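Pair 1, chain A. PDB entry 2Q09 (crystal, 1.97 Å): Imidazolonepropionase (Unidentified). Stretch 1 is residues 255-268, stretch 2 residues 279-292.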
# COMPACT_ATOMS: atom_id res chain seq x y z
N ALA A 255 -13.94 -9.59 7.83
CA ALA A 255 -12.52 -9.64 7.51
C ALA A 255 -11.71 -9.96 8.76
O ALA A 255 -10.78 -10.77 8.72
CB ALA A 255 -12.06 -8.31 6.91
N ALA A 256 -12.07 -9.33 9.88
CA ALA A 256 -11.36 -9.56 11.13
C ALA A 256 -11.51 -11.03 11.56
O ALA A 256 -10.58 -11.61 12.11
CB ALA A 256 -11.90 -8.64 12.22
N ASN A 257 -12.67 -11.62 11.30
CA ASN A 257 -12.90 -13.01 11.67
C ASN A 257 -12.13 -13.97 10.78
O ASN A 257 -11.95 -15.14 11.12
CB ASN A 257 -14.39 -13.34 11.61
CG ASN A 257 -15.18 -12.64 12.70
OD1 ASN A 257 -14.70 -12.45 13.81
ND2 ASN A 257 -16.42 -12.26 12.39
N PHE A 258 -11.67 -13.47 9.64
CA PHE A 258 -10.91 -14.27 8.70
C PHE A 258 -9.42 -13.99 8.85
O PHE A 258 -8.60 -14.49 8.08
CB PHE A 258 -11.36 -13.96 7.26
CG PHE A 258 -12.40 -14.92 6.74
CD1 PHE A 258 -12.02 -16.16 6.22
CD2 PHE A 258 -13.75 -14.59 6.77
CE1 PHE A 258 -12.98 -17.05 5.75
CE2 PHE A 258 -14.71 -15.48 6.30
CZ PHE A 258 -14.32 -16.71 5.79
N GLY A 259 -9.06 -13.19 9.86
CA GLY A 259 -7.67 -12.87 10.08
C GLY A 259 -7.09 -11.98 8.99
O GLY A 259 -5.94 -12.16 8.59
N ALA A 260 -7.88 -11.03 8.51
CA ALA A 260 -7.43 -10.13 7.46
C ALA A 260 -6.18 -9.38 7.89
O ALA A 260 -6.01 -9.06 9.07
CB ALA A 260 -8.53 -9.14 7.12
N LEU A 261 -5.29 -9.11 6.94
CA LEU A 261 -4.07 -8.37 7.23
C LEU A 261 -4.47 -6.91 7.51
O LEU A 261 -3.87 -6.24 8.35
CB LEU A 261 -3.12 -8.41 6.03
CG LEU A 261 -2.45 -9.74 5.69
CD1 LEU A 261 -1.72 -9.62 4.37
CD2 LEU A 261 -1.49 -10.13 6.80
N SER A 262 -5.49 -6.45 6.80
CA SER A 262 -5.96 -5.08 6.96
C SER A 262 -7.31 -4.85 6.30
O SER A 262 -7.75 -5.65 5.47
CB SER A 262 -4.97 -4.11 6.32
OG SER A 262 -5.07 -4.19 4.90
N VAL A 263 -7.97 -3.77 6.70
CA VAL A 263 -9.25 -3.36 6.12
C VAL A 263 -8.95 -1.93 5.70
O VAL A 263 -8.35 -1.18 6.46
CB VAL A 263 -10.42 -3.41 7.13
CG1 VAL A 263 -10.86 -4.85 7.34
CG2 VAL A 263 -10.00 -2.79 8.45
N ASP A 264 -9.37 -1.55 4.49
CA ASP A 264 -9.04 -0.22 3.98
C ASP A 264 -10.21 0.71 3.65
O ASP A 264 -11.24 0.27 3.15
CB ASP A 264 -8.13 -0.38 2.76
CG ASP A 264 -7.00 -1.39 2.98
OD1 ASP A 264 -6.02 -1.35 2.21
OD2 ASP A 264 -7.09 -2.23 3.90
N HIS A 265 -10.00 2.01 3.90
CA HIS A 265 -10.96 3.11 3.71
C HIS A 265 -11.61 3.39 5.06
O HIS A 265 -11.21 4.33 5.75
CB HIS A 265 -12.01 2.77 2.64
CG HIS A 265 -11.52 2.98 1.24
ND1 HIS A 265 -11.12 4.21 0.77
CD2 HIS A 265 -11.35 2.11 0.22
CE1 HIS A 265 -10.72 4.10 -0.48
NE2 HIS A 265 -10.85 2.83 -0.84
N LEU A 266 -12.61 2.59 5.43
CA LEU A 266 -13.24 2.71 6.74
C LEU A 266 -14.01 3.98 7.11
O LEU A 266 -14.26 4.22 8.29
CB LEU A 266 -12.18 2.46 7.81
CG LEU A 266 -11.50 1.09 7.93
CD1 LEU A 266 -11.38 0.41 6.58
CD2 LEU A 266 -10.13 1.27 8.55
N GLU A 267 -14.40 4.80 6.13
CA GLU A 267 -15.15 6.02 6.45
C GLU A 267 -16.33 5.72 7.38
O GLU A 267 -16.60 6.49 8.31
CB GLU A 267 -15.68 6.69 5.18
CG GLU A 267 -14.70 7.61 4.44
CD GLU A 267 -13.53 6.88 3.84
OE1 GLU A 267 -13.65 5.67 3.59
OE2 GLU A 267 -12.49 7.53 3.59
N TYR A 268 -17.02 4.61 7.13
CA TYR A 268 -18.19 4.23 7.92
C TYR A 268 -17.98 3.10 8.94
O TYR A 268 -18.93 2.41 9.30
CB TYR A 268 -19.33 3.83 6.97
CG TYR A 268 -19.89 4.99 6.18
CD1 TYR A 268 -20.95 5.75 6.68
CD2 TYR A 268 -19.34 5.36 4.95
CE1 TYR A 268 -21.45 6.85 5.98
CE2 TYR A 268 -19.83 6.46 4.24
CZ TYR A 268 -20.88 7.20 4.76
OH TYR A 268 -21.36 8.29 4.07
N HIS A 279 -9.07 -6.75 18.51
CA HIS A 279 -8.92 -8.12 18.98
C HIS A 279 -8.16 -9.05 18.04
O HIS A 279 -7.37 -9.88 18.48
CB HIS A 279 -10.30 -8.71 19.28
CG HIS A 279 -10.24 -10.10 19.81
ND1 HIS A 279 -9.68 -10.41 21.03
CD2 HIS A 279 -10.66 -11.27 19.28
CE1 HIS A 279 -9.76 -11.71 21.23
NE2 HIS A 279 -10.34 -12.26 20.18
N ARG A 280 -8.40 -8.91 16.73
CA ARG A 280 -7.74 -9.76 15.75
C ARG A 280 -6.45 -9.17 15.19
O ARG A 280 -5.85 -9.71 14.27
CB ARG A 280 -8.71 -10.08 14.60
CG ARG A 280 -9.98 -10.82 15.02
CD ARG A 280 -9.65 -12.11 15.75
NE ARG A 280 -8.84 -13.02 14.94
CZ ARG A 280 -9.33 -13.86 14.04
NH1 ARG A 280 -10.63 -13.95 13.83
NH2 ARG A 280 -8.50 -14.63 13.34
N GLY A 281 -6.02 -8.05 15.76
CA GLY A 281 -4.79 -7.41 15.32
C GLY A 281 -4.77 -7.01 13.86
O GLY A 281 -3.73 -7.09 13.20
N VAL A 282 -5.92 -6.59 13.34
CA VAL A 282 -6.02 -6.17 11.95
C VAL A 282 -5.56 -4.72 11.84
O VAL A 282 -5.79 -3.91 12.74
CB VAL A 282 -7.49 -6.30 11.46
CG1 VAL A 282 -7.62 -5.86 10.01
CG2 VAL A 282 -7.97 -7.74 11.63
N VAL A 283 -4.89 -4.38 10.74
CA VAL A 283 -4.44 -3.01 10.55
C VAL A 283 -5.52 -2.22 9.82
O VAL A 283 -6.16 -2.73 8.90
CB VAL A 283 -3.14 -2.95 9.72
CG1 VAL A 283 -2.77 -1.50 9.42
CG2 VAL A 283 -2.00 -3.62 10.48
N ALA A 284 -5.75 -0.98 10.25
CA ALA A 284 -6.74 -0.13 9.61
C ALA A 284 -5.97 0.78 8.65
O ALA A 284 -5.11 1.56 9.07
CB ALA A 284 -7.48 0.71 10.65
N THR A 285 -6.26 0.66 7.36
CA THR A 285 -5.55 1.47 6.38
C THR A 285 -6.35 2.69 5.95
O THR A 285 -7.45 2.58 5.41
CB THR A 285 -5.17 0.64 5.14
OG1 THR A 285 -4.34 -0.46 5.53
CG2 THR A 285 -4.38 1.51 4.14
N LEU A 286 -5.80 3.87 6.21
CA LEU A 286 -6.45 5.12 5.85
C LEU A 286 -6.02 5.54 4.44
O LEU A 286 -4.84 5.47 4.09
CB LEU A 286 -6.06 6.20 6.86
CG LEU A 286 -6.42 5.84 8.31
CD1 LEU A 286 -5.93 6.93 9.25
CD2 LEU A 286 -7.94 5.68 8.44
N LEU A 287 -6.99 5.97 3.65
CA LEU A 287 -6.74 6.38 2.27
C LEU A 287 -7.29 7.79 2.11
O LEU A 287 -8.36 7.99 1.53
CB LEU A 287 -7.43 5.40 1.32
CG LEU A 287 -6.98 3.95 1.55
CD1 LEU A 287 -7.85 3.00 0.73
CD2 LEU A 287 -5.52 3.78 1.15
N PRO A 288 -6.56 8.79 2.64
CA PRO A 288 -6.93 10.21 2.60
C PRO A 288 -7.09 10.83 1.21
O PRO A 288 -7.92 11.72 1.02
CB PRO A 288 -5.82 10.87 3.41
CG PRO A 288 -4.63 10.03 3.07
CD PRO A 288 -5.20 8.62 3.18
N THR A 289 -6.31 10.36 0.25
CA THR A 289 -6.37 10.91 -1.10
C THR A 289 -7.70 10.64 -1.79
O THR A 289 -8.22 11.51 -2.49
CB THR A 289 -5.21 10.37 -1.96
OG1 THR A 289 -3.97 10.71 -1.33
CG2 THR A 289 -5.24 11.00 -3.34
N ALA A 290 -8.24 9.44 -1.59
CA ALA A 290 -9.53 9.09 -2.19
C ALA A 290 -10.62 9.92 -1.52
O ALA A 290 -11.61 10.33 -2.14
CB ALA A 290 -9.81 7.59 -2.01
N PHE A 291 -10.44 10.16 -0.22
CA PHE A 291 -11.39 10.94 0.56
C PHE A 291 -11.41 12.37 -0.01
O PHE A 291 -12.48 12.98 -0.18
CB PHE A 291 -10.93 10.97 2.02
CG PHE A 291 -11.77 11.82 2.92
CD1 PHE A 291 -12.94 11.33 3.48
CD2 PHE A 291 -11.40 13.13 3.19
CE1 PHE A 291 -13.73 12.12 4.29
CE2 PHE A 291 -12.19 13.95 4.01
CZ PHE A 291 -13.36 13.43 4.56
N TYR A 292 -10.22 12.90 -0.27
CA TYR A 292 -10.06 14.24 -0.85
C TYR A 292 -10.71 14.37 -2.23
O TYR A 292 -11.59 15.21 -2.47
CB TYR A 292 -8.56 14.56 -0.97
CG TYR A 292 -8.21 15.51 -2.10
CD1 TYR A 292 -8.39 16.89 -1.97
CD2 TYR A 292 -7.73 15.01 -3.32
CE1 TYR A 292 -8.10 17.76 -3.03
CE2 TYR A 292 -7.44 15.86 -4.38
CZ TYR A 292 -7.63 17.23 -4.24
OH TYR A 292 -7.36 18.07 -5.30
O HOH W 1 -12.66 -13.38 15.32
O HOH W 2 -2.54 -7.65 10.24
O HOH W 3 -3.46 -1.92 3.56
O HOH W 4 -9.64 6.22 4.70
O HOH W 5 -10.99 6.84 1.65

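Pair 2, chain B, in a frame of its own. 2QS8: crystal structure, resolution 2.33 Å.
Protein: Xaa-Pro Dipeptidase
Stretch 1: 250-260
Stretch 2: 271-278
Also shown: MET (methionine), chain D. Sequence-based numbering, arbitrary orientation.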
# COMPACT_ATOMS: atom_id res chain seq x y z
N VAL B 250 3.49 22.20 -11.21
CA VAL B 250 4.82 22.33 -10.63
C VAL B 250 5.35 23.75 -10.90
O VAL B 250 4.86 24.44 -11.79
CB VAL B 250 5.79 21.26 -11.18
CG1 VAL B 250 5.23 19.88 -10.90
CG2 VAL B 250 6.00 21.44 -12.67
N ASP B 251 6.35 24.17 -10.12
CA ASP B 251 6.93 25.50 -10.24
C ASP B 251 7.94 25.66 -11.37
O ASP B 251 8.03 26.73 -11.98
CB ASP B 251 7.56 25.90 -8.91
CG ASP B 251 6.55 25.96 -7.79
OD1 ASP B 251 5.84 26.98 -7.69
OD2 ASP B 251 6.44 24.98 -7.03
N SER B 252 8.70 24.61 -11.66
CA SER B 252 9.69 24.71 -12.71
C SER B 252 10.04 23.38 -13.37
O SER B 252 9.95 22.31 -12.77
CB SER B 252 10.96 25.37 -12.16
OG SER B 252 11.55 24.59 -11.14
N ILE B 253 10.43 23.48 -14.64
CA ILE B 253 10.85 22.33 -15.43
C ILE B 253 12.35 22.52 -15.67
O ILE B 253 12.78 23.58 -16.13
CB ILE B 253 10.14 22.29 -16.79
CG1 ILE B 253 8.63 22.07 -16.61
CG2 ILE B 253 10.76 21.22 -17.66
CD1 ILE B 253 8.27 20.80 -15.87
N GLU B 254 13.14 21.51 -15.34
CA GLU B 254 14.58 21.58 -15.54
C GLU B 254 14.93 20.89 -16.86
O GLU B 254 14.37 19.85 -17.17
CB GLU B 254 15.32 20.90 -14.39
CG GLU B 254 14.73 21.17 -13.00
CD GLU B 254 14.81 22.63 -12.57
OE1 GLU B 254 15.92 23.20 -12.58
OE2 GLU B 254 13.76 23.22 -12.23
N HIS B 255 15.85 21.48 -17.63
CA HIS B 255 16.28 20.91 -18.91
C HIS B 255 15.26 21.00 -20.06
O HIS B 255 15.56 21.57 -21.12
CB HIS B 255 16.71 19.45 -18.72
CG HIS B 255 17.44 19.18 -17.45
ND1 HIS B 255 18.55 19.90 -17.07
CD2 HIS B 255 17.22 18.29 -16.46
CE1 HIS B 255 18.99 19.46 -15.90
NE2 HIS B 255 18.19 18.48 -15.51
N GLY B 256 14.08 20.42 -19.86
CA GLY B 256 13.03 20.43 -20.87
C GLY B 256 13.49 20.23 -22.30
O GLY B 256 12.95 20.82 -23.24
N THR B 257 14.48 19.35 -22.47
CA THR B 257 15.09 19.07 -23.76
C THR B 257 14.17 18.90 -24.97
O THR B 257 14.40 19.52 -26.00
CB THR B 257 16.00 17.83 -23.64
OG1 THR B 257 16.94 18.05 -22.58
CG2 THR B 257 16.75 17.57 -24.95
N PHE B 258 13.14 18.07 -24.86
CA PHE B 258 12.25 17.84 -25.99
C PHE B 258 10.90 18.52 -25.82
O PHE B 258 9.84 18.02 -26.22
CB PHE B 258 12.09 16.34 -26.23
CG PHE B 258 13.40 15.63 -26.39
CD1 PHE B 258 14.23 15.89 -27.49
CD2 PHE B 258 13.85 14.74 -25.42
CE1 PHE B 258 15.47 15.28 -27.60
CE2 PHE B 258 15.08 14.13 -25.52
CZ PHE B 258 15.90 14.40 -26.61
N MSE B 259 10.95 19.69 -25.20
CA MSE B 259 9.76 20.49 -24.96
C MSE B 259 9.08 20.77 -26.30
O MSE B 259 9.74 21.20 -27.25
CB MSE B 259 10.18 21.79 -24.32
CG MSE B 259 9.05 22.66 -23.90
SE MSE B 259 9.86 24.35 -23.40
CE MSE B 259 11.09 23.86 -21.93
N ASP B 260 7.78 20.52 -26.41
CA ASP B 260 7.07 20.77 -27.67
C ASP B 260 6.21 22.03 -27.61
O ASP B 260 6.16 22.71 -26.59
CB ASP B 260 6.21 19.56 -28.08
CG ASP B 260 5.22 19.15 -27.02
OD1 ASP B 260 5.00 19.92 -26.07
OD2 ASP B 260 4.64 18.05 -27.15
N GLY B 271 2.15 29.59 -15.87
CA GLY B 271 3.22 30.41 -15.30
C GLY B 271 4.35 29.57 -14.73
O GLY B 271 4.87 29.87 -13.65
N THR B 272 4.73 28.52 -15.44
CA THR B 272 5.80 27.63 -14.99
C THR B 272 7.16 28.16 -15.44
O THR B 272 7.28 28.65 -16.56
CB THR B 272 5.64 26.22 -15.58
OG1 THR B 272 4.25 25.85 -15.57
CG2 THR B 272 6.44 25.22 -14.75
N TYR B 273 8.17 28.06 -14.58
CA TYR B 273 9.51 28.53 -14.94
C TYR B 273 10.35 27.47 -15.65
O TYR B 273 10.29 26.30 -15.31
CB TYR B 273 10.27 29.01 -13.70
CG TYR B 273 10.07 30.48 -13.38
CD1 TYR B 273 9.06 30.90 -12.50
CD2 TYR B 273 10.88 31.45 -13.97
CE1 TYR B 273 8.88 32.26 -12.21
CE2 TYR B 273 10.70 32.82 -13.69
CZ TYR B 273 9.71 33.21 -12.80
OH TYR B 273 9.57 34.55 -12.51
N TYR B 274 11.12 27.91 -16.65
CA TYR B 274 12.00 27.03 -17.41
C TYR B 274 13.46 27.27 -17.01
O TYR B 274 13.96 28.38 -17.15
CB TYR B 274 11.84 27.26 -18.92
CG TYR B 274 12.77 26.43 -19.79
CD1 TYR B 274 13.25 26.91 -21.00
CD2 TYR B 274 13.16 25.14 -19.40
CE1 TYR B 274 14.09 26.15 -21.81
CE2 TYR B 274 14.00 24.37 -20.20
CZ TYR B 274 14.45 24.88 -21.40
OH TYR B 274 15.28 24.11 -22.19
N VAL B 275 14.12 26.23 -16.50
CA VAL B 275 15.52 26.30 -16.08
C VAL B 275 16.26 25.40 -17.09
O VAL B 275 16.34 24.19 -16.92
CB VAL B 275 15.70 25.74 -14.67
CG1 VAL B 275 17.11 25.97 -14.20
CG2 VAL B 275 14.72 26.38 -13.74
N PRO B 276 16.82 26.01 -18.15
CA PRO B 276 17.53 25.31 -19.21
C PRO B 276 18.76 24.45 -18.93
O PRO B 276 18.86 23.34 -19.45
CB PRO B 276 17.82 26.42 -20.21
CG PRO B 276 18.03 27.60 -19.33
CD PRO B 276 16.92 27.47 -18.33
N THR B 277 19.69 24.92 -18.12
CA THR B 277 20.93 24.19 -17.86
C THR B 277 21.60 23.86 -19.19
O THR B 277 21.94 22.70 -19.47
CB THR B 277 20.71 22.86 -17.07
OG1 THR B 277 20.06 21.88 -17.90
CG2 THR B 277 19.90 23.13 -15.81
N ILE B 278 21.76 24.88 -20.02
CA ILE B 278 22.40 24.69 -21.32
C ILE B 278 23.82 24.15 -21.14
O ILE B 278 24.24 23.25 -21.87
CB ILE B 278 22.48 26.02 -22.12
CG1 ILE B 278 21.08 26.61 -22.30
CG2 ILE B 278 23.11 25.76 -23.49
CD1 ILE B 278 21.08 28.00 -22.89
N MET D . 21.62 15.78 -15.10
CA MET D . 20.85 15.72 -16.38
C MET D . 20.57 14.28 -16.80
O MET D . 19.61 14.08 -17.57
CB MET D . 21.64 16.43 -17.48
CG MET D . 20.91 16.47 -18.80
SD MET D . 21.76 17.48 -19.96
CE MET D . 21.49 19.07 -19.22
OXT MET D . 21.33 13.38 -16.37
O HOH W 6 2.93 24.34 -13.76

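Superposing N, CA and C of 14 central residues brings pair 2 onto pair 1 with an RMSD of 0.6 Å. In both, two short parallel strands lie side by side. Ser A262, Val A263 and Asp A264 bridge to Val A283, Ala A284 and Thr A285; Ser B252, Ile B253 and Glu B254 bridge to Tyr B273, Tyr B274 and Val B275.

The same four-rung ladder of backbone hydrogen bonds supports this register. In pair 1, Val A283 N donates to Leu A261 O (3.2 Å), Val A263 N to Val A283 O (3.0 Å), Thr A285 N to Val A263 O (2.9 Å) and His A265 N to Thr A285 O (3.0 Å). Pair 2 repeats the pattern: Tyr B273 N to Asp B251 O (2.9 Å), Ile B253 N to Tyr B273 O (2.9 Å), Val B275 N to Ile B253 O (3.0 Å) and His B255 N to Val B275 O (2.8 Å). The bonds alternate in direction, as parallel pairing requires, and N-H...O angles of 155° or more confirm them.

The matched glycines Gly A281 and Gly B271 both leave a helix with positive phi. Just after them, Val A282 and Thr B272 nearly coincide in their side-chain centres and pack alike through methyl groups: Val A282 CG2 lies 3.5 Å from Ala A260 O, and Thr B272 CG2 lies 3.4 Å from Val B250 O. The threonine's hydroxyl adds a polar link, since one water donates to Val B250 O at 2.8 Å and lies 2.7 Å from Thr B272 OG1.

On the face carrying the serines, the serine, acidic and Thr A285/Val B275 positions have closely matching side-chain centres; Val A283/Tyr B273 is the exception, the end of the tyrosine leading away. Ser A262 OG donates to Asp A264 OD2 (3.0 Å) and Ser B252 OG to Glu B254 OE2 (2.8 Å). Across the strands, Asp A264 CG meets Thr A285 CB at 3.5 Å, whereas Glu B254 OE1 meets Val B275 CB at 3.3 Å. A water within hydrogen-bonding distance of Thr A285 OG1 (2.6 Å) also donates to Ser A262 OG (3.1 Å); valine has no hydroxyl to offer such a link.

The other face also differs. Ala A284 is small, and Leu A266 reaches it, CD2 to CB, at 3.4 Å. At the matched positions stand Tyr B274 and Gly B256. The tyrosine supplies the bulk: Tyr B274 OH donates to His B255 O at 2.8 Å, and the CE methyl of selenomethionine Met B259 sits over its ring, 3.4 Å from Tyr B274 CE2. An ideal CB on Gly B256 would lie only 2.7 Å from Met B259 CE.

The histidines superpose closely at CA, yet their rings meet different partners. Leu A287 CD1 lies over the His A265 ring, 3.3 Å from His A265 CE1, in a CH-pi contact 11° off the ring normal. Its counterpart Thr B277 instead approaches the ring edge, where His B255 ND1 donates to Thr B277 OG1 at 2.6 Å. At this matched position a leucine methyl over the ring face is replaced by a threonine hydroxyl at the edge, while bound methionine CB lies over one face of His B255.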